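Non-structural protein 3 (PDB 6LN0) is a coronavirus multidomain protein that combines a macro domain, probably able to bind ADP-ribose-type ligands, with a zinc-bearing papain-like protease that probably cleaves the viral polyprotein. Local coordinates at residues A[55-60]-A[74-79]; A[29-34]-A[84-89]. All blocks are in the same frame, centred on the assembly; numbering follows the deposited sequence.

Interaction 1: A[55-60]-A[74-79]; sequences PKYQEY and DSFDAK
Phe-76 lays its ring flat against the helix at 55-60, and the backbone of Tyr-57 forms the floor beneath it. Tyr-57 CA stands 3.8 Å from the centroid of the Phe-76 ring and only 3° off the ring normal, a nearly axial CH-pi contact; its backbone N lies over the same face. The Tyr-57 side chain leaves this floor with CG anti to its backbone N (chi1 162°), so its ring stands almost upright on that of Phe-76. The result is an offset edge-to-face pair, planes 73° apart and centroids separated by 6.0 Å, in which Tyr-57 CD1 is the edge atom, 3.9 Å from Phe-76 CD1. Tyr-60 CB comes within 4.2 Å of Phe-76 CZ at the ring's far tip, with Lys-56 O near CE2. Phe-76 is presented by its own turn: Asp-74 OD1 accepts a hydrogen bond from Phe-76 N through its anti lone pair, 2.8 Å, closing an Asx turn. This packs helix 55-64 of the macro domain on the loop between strand 71-74, outermost in its sheet, and strand 83-89. The two segments are joined by dispersion and CH-pi forces, which suit the flat, apolar ring of a loop residue laid against a helix, while Lys-56 with Glu-59 and Lys-79 with Asp-74 pair within their own segments and Tyr-57 OH is hydrogen-bonded to His-88 NE2 of strand 83-89.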
loop_
_atom_site.group_PDB
_atom_site.type_symbol
_atom_site.label_atom_id
_atom_site.label_comp_id
_atom_site.label_asym_id
_atom_site.label_seq_id
_atom_site.Cartn_x
_atom_site.Cartn_y
_atom_site.Cartn_z
ATOM N N PRO A 55 -55.233 9.239 -18.323
ATOM C CA PRO A 55 -55.507 9.933 -19.584
ATOM C C PRO A 55 -55.566 11.440 -19.422
ATOM O O PRO A 55 -55.159 12.175 -20.328
ATOM C CB PRO A 55 -56.860 9.355 -20.018
ATOM C CG PRO A 55 -57.473 8.837 -18.774
ATOM C CD PRO A 55 -56.374 8.434 -17.854
ATOM N N LYS A 56 -56.069 11.921 -18.284
ATOM C CA LYS A 56 -56.018 13.361 -18.038
ATOM C C LYS A 56 -54.571 13.849 -17.988
ATOM O O LYS A 56 -54.271 14.975 -18.411
ATOM C CB LYS A 56 -56.772 13.712 -16.748
ATOM C CG LYS A 56 -58.306 13.502 -16.817
ATOM C CD LYS A 56 -59.032 14.730 -17.406
ATOM C CE LYS A 56 -60.533 14.497 -17.611
ATOM N NZ LYS A 56 -60.948 14.661 -19.043
ATOM N N TYR A 57 -53.654 13.007 -17.519
ATOM C CA TYR A 57 -52.234 13.346 -17.628
ATOM C C TYR A 57 -51.845 13.587 -19.083
ATOM O O TYR A 57 -51.253 14.623 -19.416
ATOM C CB TYR A 57 -51.383 12.244 -16.993
ATOM C CG TYR A 57 -49.931 12.256 -17.407
ATOM C CD1 TYR A 57 -49.010 13.083 -16.771
ATOM C CD2 TYR A 57 -49.475 11.436 -18.428
ATOM C CE1 TYR A 57 -47.692 13.101 -17.155
ATOM C CE2 TYR A 57 -48.152 11.450 -18.820
ATOM C CZ TYR A 57 -47.271 12.279 -18.181
ATOM O OH TYR A 57 -45.963 12.280 -18.579
ATOM N N GLN A 58 -52.225 12.666 -19.980
ATOM C CA GLN A 58 -51.835 12.810 -21.382
ATOM C C GLN A 58 -52.468 14.032 -22.041
ATOM O O GLN A 58 -51.840 14.652 -22.920
ATOM C CB GLN A 58 -52.184 11.546 -22.167
ATOM C CG GLN A 58 -51.676 11.578 -23.608
ATOM C CD GLN A 58 -50.198 11.893 -23.680
ATOM O OE1 GLN A 58 -49.366 11.156 -23.132
ATOM N NE2 GLN A 58 -49.857 13.000 -24.346
ATOM N N GLU A 59 -53.699 14.396 -21.646
ATOM C CA GLU A 59 -54.340 15.571 -22.242
ATOM C C GLU A 59 -53.632 16.852 -21.826
ATOM O O GLU A 59 -53.454 17.768 -22.642
ATOM C CB GLU A 59 -55.826 15.653 -21.850
ATOM C CG GLU A 59 -56.530 14.307 -21.771
ATOM C CD GLU A 59 -58.033 14.396 -21.479
ATOM O OE1 GLU A 59 -58.777 13.482 -21.930
ATOM O OE2 GLU A 59 -58.468 15.349 -20.789
ATOM N N TYR A 60 -53.240 16.951 -20.552
ATOM C CA TYR A 60 -52.526 18.146 -20.120
ATOM C C TYR A 60 -51.190 18.270 -20.848
ATOM O O TYR A 60 -50.790 19.373 -21.233
ATOM C CB TYR A 60 -52.344 18.148 -18.595
ATOM C CG TYR A 60 -51.483 19.301 -18.152
ATOM C CD1 TYR A 60 -51.907 20.616 -18.328
ATOM C CD2 TYR A 60 -50.218 19.080 -17.621
ATOM C CE1 TYR A 60 -51.107 21.677 -17.961
ATOM C CE2 TYR A 60 -49.399 20.134 -17.240
ATOM C CZ TYR A 60 -49.843 21.427 -17.407
ATOM O OH TYR A 60 -49.016 22.465 -17.027
ATOM N N ASP A 74 -47.847 17.459 -12.162
ATOM C CA ASP A 74 -48.442 16.635 -11.127
ATOM C C ASP A 74 -48.420 15.173 -11.569
ATOM O O ASP A 74 -48.246 14.861 -12.739
ATOM C CB ASP A 74 -49.871 17.116 -10.855
ATOM C CG ASP A 74 -50.464 16.535 -9.594
ATOM O OD1 ASP A 74 -50.770 15.331 -9.579
ATOM O OD2 ASP A 74 -50.655 17.283 -8.614
ATOM N N SER A 75 -48.587 14.258 -10.622
ATOM C CA SER A 75 -48.544 12.839 -10.966
ATOM C C SER A 75 -49.913 12.223 -11.255
ATOM O O SER A 75 -49.978 11.019 -11.539
ATOM C CB SER A 75 -47.881 12.065 -9.850
ATOM O OG SER A 75 -48.499 12.419 -8.637
ATOM N N PHE A 76 -51.001 12.994 -11.155
ATOM C CA PHE A 76 -52.334 12.520 -11.500
ATOM C C PHE A 76 -52.643 11.157 -10.893
ATOM O O PHE A 76 -52.605 11.002 -9.668
ATOM C CB PHE A 76 -52.501 12.487 -13.016
ATOM C CG PHE A 76 -52.470 13.847 -13.654
ATOM C CD1 PHE A 76 -51.272 14.493 -13.876
ATOM C CD2 PHE A 76 -53.648 14.490 -14.015
ATOM C CE1 PHE A 76 -51.238 15.743 -14.452
ATOM C CE2 PHE A 76 -53.625 15.742 -14.607
ATOM C CZ PHE A 76 -52.414 16.379 -14.816
ATOM N N ASP A 77 -52.950 10.162 -11.734
ATOM C CA ASP A 77 -53.352 8.857 -11.211
ATOM C C ASP A 77 -52.236 8.191 -10.422
ATOM O O ASP A 77 -52.513 7.504 -9.430
ATOM C CB ASP A 77 -53.812 7.944 -12.345
ATOM C CG ASP A 77 -55.313 8.061 -12.624
ATOM O OD1 ASP A 77 -56.099 7.569 -11.780
ATOM O OD2 ASP A 77 -55.709 8.630 -13.681
ATOM N N ALA A 78 -50.975 8.400 -10.818
ATOM C CA ALA A 78 -49.856 7.747 -10.148
ATOM C C ALA A 78 -49.628 8.247 -8.731
ATOM O O ALA A 78 -48.800 7.664 -8.020
ATOM C CB ALA A 78 -48.570 7.932 -10.949
ATOM N N LYS A 79 -50.327 9.304 -8.306
ATOM C CA LYS A 79 -50.200 9.758 -6.924
ATOM C C LYS A 79 -50.525 8.635 -5.936
ATOM O O LYS A 79 -49.891 8.537 -4.880
ATOM C CB LYS A 79 -51.100 10.985 -6.688
ATOM C CG LYS A 79 -50.867 11.709 -5.348
ATOM C CD LYS A 79 -51.109 13.206 -5.469
ATOM C CE LYS A 79 -49.795 13.976 -5.695
ATOM N NZ LYS A 79 -50.041 15.162 -6.575
#

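Interaction 2: A[29-34]-A[84-89]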
loop_
_atom_site.group_PDB
_atom_site.type_symbol
_atom_site.label_atom_id
_atom_site.label_comp_id
_atom_site.label_asym_id
_atom_site.label_seq_id
_atom_site.Cartn_x
_atom_site.Cartn_y
_atom_site.Cartn_z
ATOM N N SER A 29 -42.113 10.692 -4.511
ATOM C CA SER A 29 -40.941 10.714 -5.359
ATOM C C SER A 29 -41.139 11.646 -6.539
ATOM O O SER A 29 -42.259 11.949 -6.949
ATOM C CB SER A 29 -40.628 9.305 -5.861
ATOM O OG SER A 29 -40.626 8.364 -4.797
ATOM N N VAL A 30 -40.021 12.111 -7.079
ATOM C CA VAL A 30 -40.007 12.765 -8.376
ATOM C C VAL A 30 -39.706 11.683 -9.393
ATOM O O VAL A 30 -38.608 11.122 -9.408
ATOM C CB VAL A 30 -38.974 13.888 -8.440
ATOM C CG1 VAL A 30 -38.841 14.396 -9.883
ATOM C CG2 VAL A 30 -39.381 15.002 -7.500
ATOM N N LEU A 31 -40.690 11.367 -10.224
ATOM C CA LEU A 31 -40.519 10.368 -11.262
ATOM C C LEU A 31 -40.092 11.084 -12.525
ATOM O O LEU A 31 -40.827 11.946 -13.021
ATOM C CB LEU A 31 -41.817 9.597 -11.473
ATOM C CG LEU A 31 -41.847 8.569 -12.588
ATOM C CD1 LEU A 31 -40.953 7.387 -12.231
ATOM C CD2 LEU A 31 -43.281 8.112 -12.813
ATOM N N VAL A 32 -38.907 10.744 -13.040
ATOM C CA VAL A 32 -38.397 11.373 -14.254
ATOM C C VAL A 32 -38.944 10.652 -15.479
ATOM O O VAL A 32 -38.948 9.418 -15.548
ATOM C CB VAL A 32 -36.856 11.394 -14.285
ATOM C CG1 VAL A 32 -36.408 12.130 -15.516
ATOM C CG2 VAL A 32 -36.275 12.070 -13.050
ATOM N N ASN A 33 -39.367 11.431 -16.465
ATOM C CA ASN A 33 -39.954 10.919 -17.705
ATOM C C ASN A 33 -39.072 11.327 -18.874
ATOM O O ASN A 33 -39.025 12.521 -19.226
ATOM C CB ASN A 33 -41.376 11.456 -17.893
ATOM C CG ASN A 33 -42.049 10.951 -19.176
ATOM O OD1 ASN A 33 -41.549 11.143 -20.298
ATOM N ND2 ASN A 33 -43.211 10.323 -19.011
ATOM N N PRO A 34 -38.374 10.404 -19.509
ATOM C CA PRO A 34 -37.512 10.763 -20.642
ATOM C C PRO A 34 -38.343 10.868 -21.913
ATOM O O PRO A 34 -38.825 9.864 -22.448
ATOM C CB PRO A 34 -36.505 9.602 -20.692
ATOM C CG PRO A 34 -36.725 8.811 -19.426
ATOM C CD PRO A 34 -38.187 9.003 -19.119
ATOM N N ALA A 84 -44.993 11.994 -6.184
ATOM C CA ALA A 84 -45.433 13.354 -5.903
ATOM C C ALA A 84 -45.595 14.152 -7.182
ATOM O O ALA A 84 -46.504 14.980 -7.287
ATOM C CB ALA A 84 -44.455 14.061 -4.967
ATOM N N CYS A 85 -44.720 13.932 -8.161
ATOM C CA CYS A 85 -44.814 14.659 -9.417
ATOM C C CYS A 85 -43.955 13.962 -10.467
ATOM O O CYS A 85 -43.209 13.025 -10.171
ATOM C CB CYS A 85 -44.386 16.112 -9.236
ATOM S SG CYS A 85 -42.686 16.244 -8.653
ATOM N N ILE A 86 -44.074 14.451 -11.703
ATOM C CA ILE A 86 -43.416 13.890 -12.874
ATOM C C ILE A 86 -42.597 14.991 -13.525
ATOM O O ILE A 86 -43.113 16.077 -13.792
ATOM C CB ILE A 86 -44.434 13.305 -13.871
ATOM C CG1 ILE A 86 -45.084 12.056 -13.283
ATOM C CG2 ILE A 86 -43.784 12.972 -15.216
ATOM C CD1 ILE A 86 -46.405 11.676 -13.938
ATOM N N LEU A 87 -41.331 14.706 -13.791
ATOM C CA LEU A 87 -40.424 15.674 -14.380
ATOM C C LEU A 87 -40.062 15.197 -15.780
ATOM O O LEU A 87 -39.715 14.026 -15.962
ATOM C CB LEU A 87 -39.184 15.832 -13.488
ATOM C CG LEU A 87 -38.024 16.742 -13.877
ATOM C CD1 LEU A 87 -38.505 18.115 -14.247
ATOM C CD2 LEU A 87 -36.996 16.806 -12.725
ATOM N N HIS A 88 -40.163 16.084 -16.760
ATOM C CA HIS A 88 -39.966 15.731 -18.159
ATOM C C HIS A 88 -38.690 16.375 -18.656
ATOM O O HIS A 88 -38.525 17.590 -18.528
ATOM C CB HIS A 88 -41.129 16.200 -19.050
ATOM C CG HIS A 88 -42.461 15.688 -18.619
ATOM N ND1 HIS A 88 -43.115 16.168 -17.506
ATOM C CD2 HIS A 88 -43.263 14.729 -19.146
ATOM C CE1 HIS A 88 -44.268 15.531 -17.369
ATOM N NE2 HIS A 88 -44.379 14.647 -18.345
ATOM N N VAL A 89 -37.823 15.573 -19.274
ATOM C CA VAL A 89 -36.605 16.070 -19.896
ATOM C C VAL A 89 -36.358 15.338 -21.206
ATOM O O VAL A 89 -36.673 14.153 -21.349
ATOM C CB VAL A 89 -35.406 15.915 -18.954
ATOM C CG1 VAL A 89 -35.500 16.962 -17.882
ATOM C CG2 VAL A 89 -35.413 14.522 -18.353
#
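Five backbone bridges in parallel register join strand 29-34 to strand 84-89. Leu-31 is held from both its polar backbone atoms: its N gives a nearly straight bond (169°) to Cys-85 O at 3.0 Å, and its O receives Leu-87 N at 2.9 Å from above the carbonyl plane. The shortest link, 2.7 Å, runs from Asn-33 N to Leu-87 O almost along the C=O axis. At the start of the pair Ser-29 O takes Ala-84 N, with a weaker bond from Cys-85 N. On one face, valines and a leucine pack with Cys-85: Val-30 CG2 touches Cys-85 SG at 3.7 Å, its CG1 reaches Leu-87 CB, and Val-32 CG1, anti to its backbone N, meets Val-89 CG2 at 3.8 Å. The other face carries Leu-31, Ile-86, Asn-33 and His-88; the Asn-33 amide crosses the imidazole obliquely, planes 30° apart, with CG 4.0 Å from His-88 CD2. Asn-33 ND2 is bonded to Asn-41 OD1, and His-88 to Leu-71 O (through ND1) and Tyr-57 OH (through NE2). Helix 44-53 covers this second face, touching Leu-31, Asn-33 and Ile-86, and strands 117-120 and 71-74 flank the pair within the six-stranded macro-domain sheet.

How the interactions relate
From the N terminus the chain first lays down strand 29-34, which pairs on one side with strand 84-89, about 50 residues further on, so interaction 2 closes a long loop. Within that loop come helices 44-53 and 55-64, then strand 71-74 and the turn after it; interaction 1 closes the shorter loop between 55-60 and 74-79 and is wholly nested inside the larger one. Interaction 2 builds the interior of the sheet, whereas interaction 1 ties a covering helix to the loop beyond an outermost strand. Their centres lie 12 Å apart, and a probable hydrogen bond of 2.9 Å between Tyr-57 OH and His-88 NE2 couples helix to sheet.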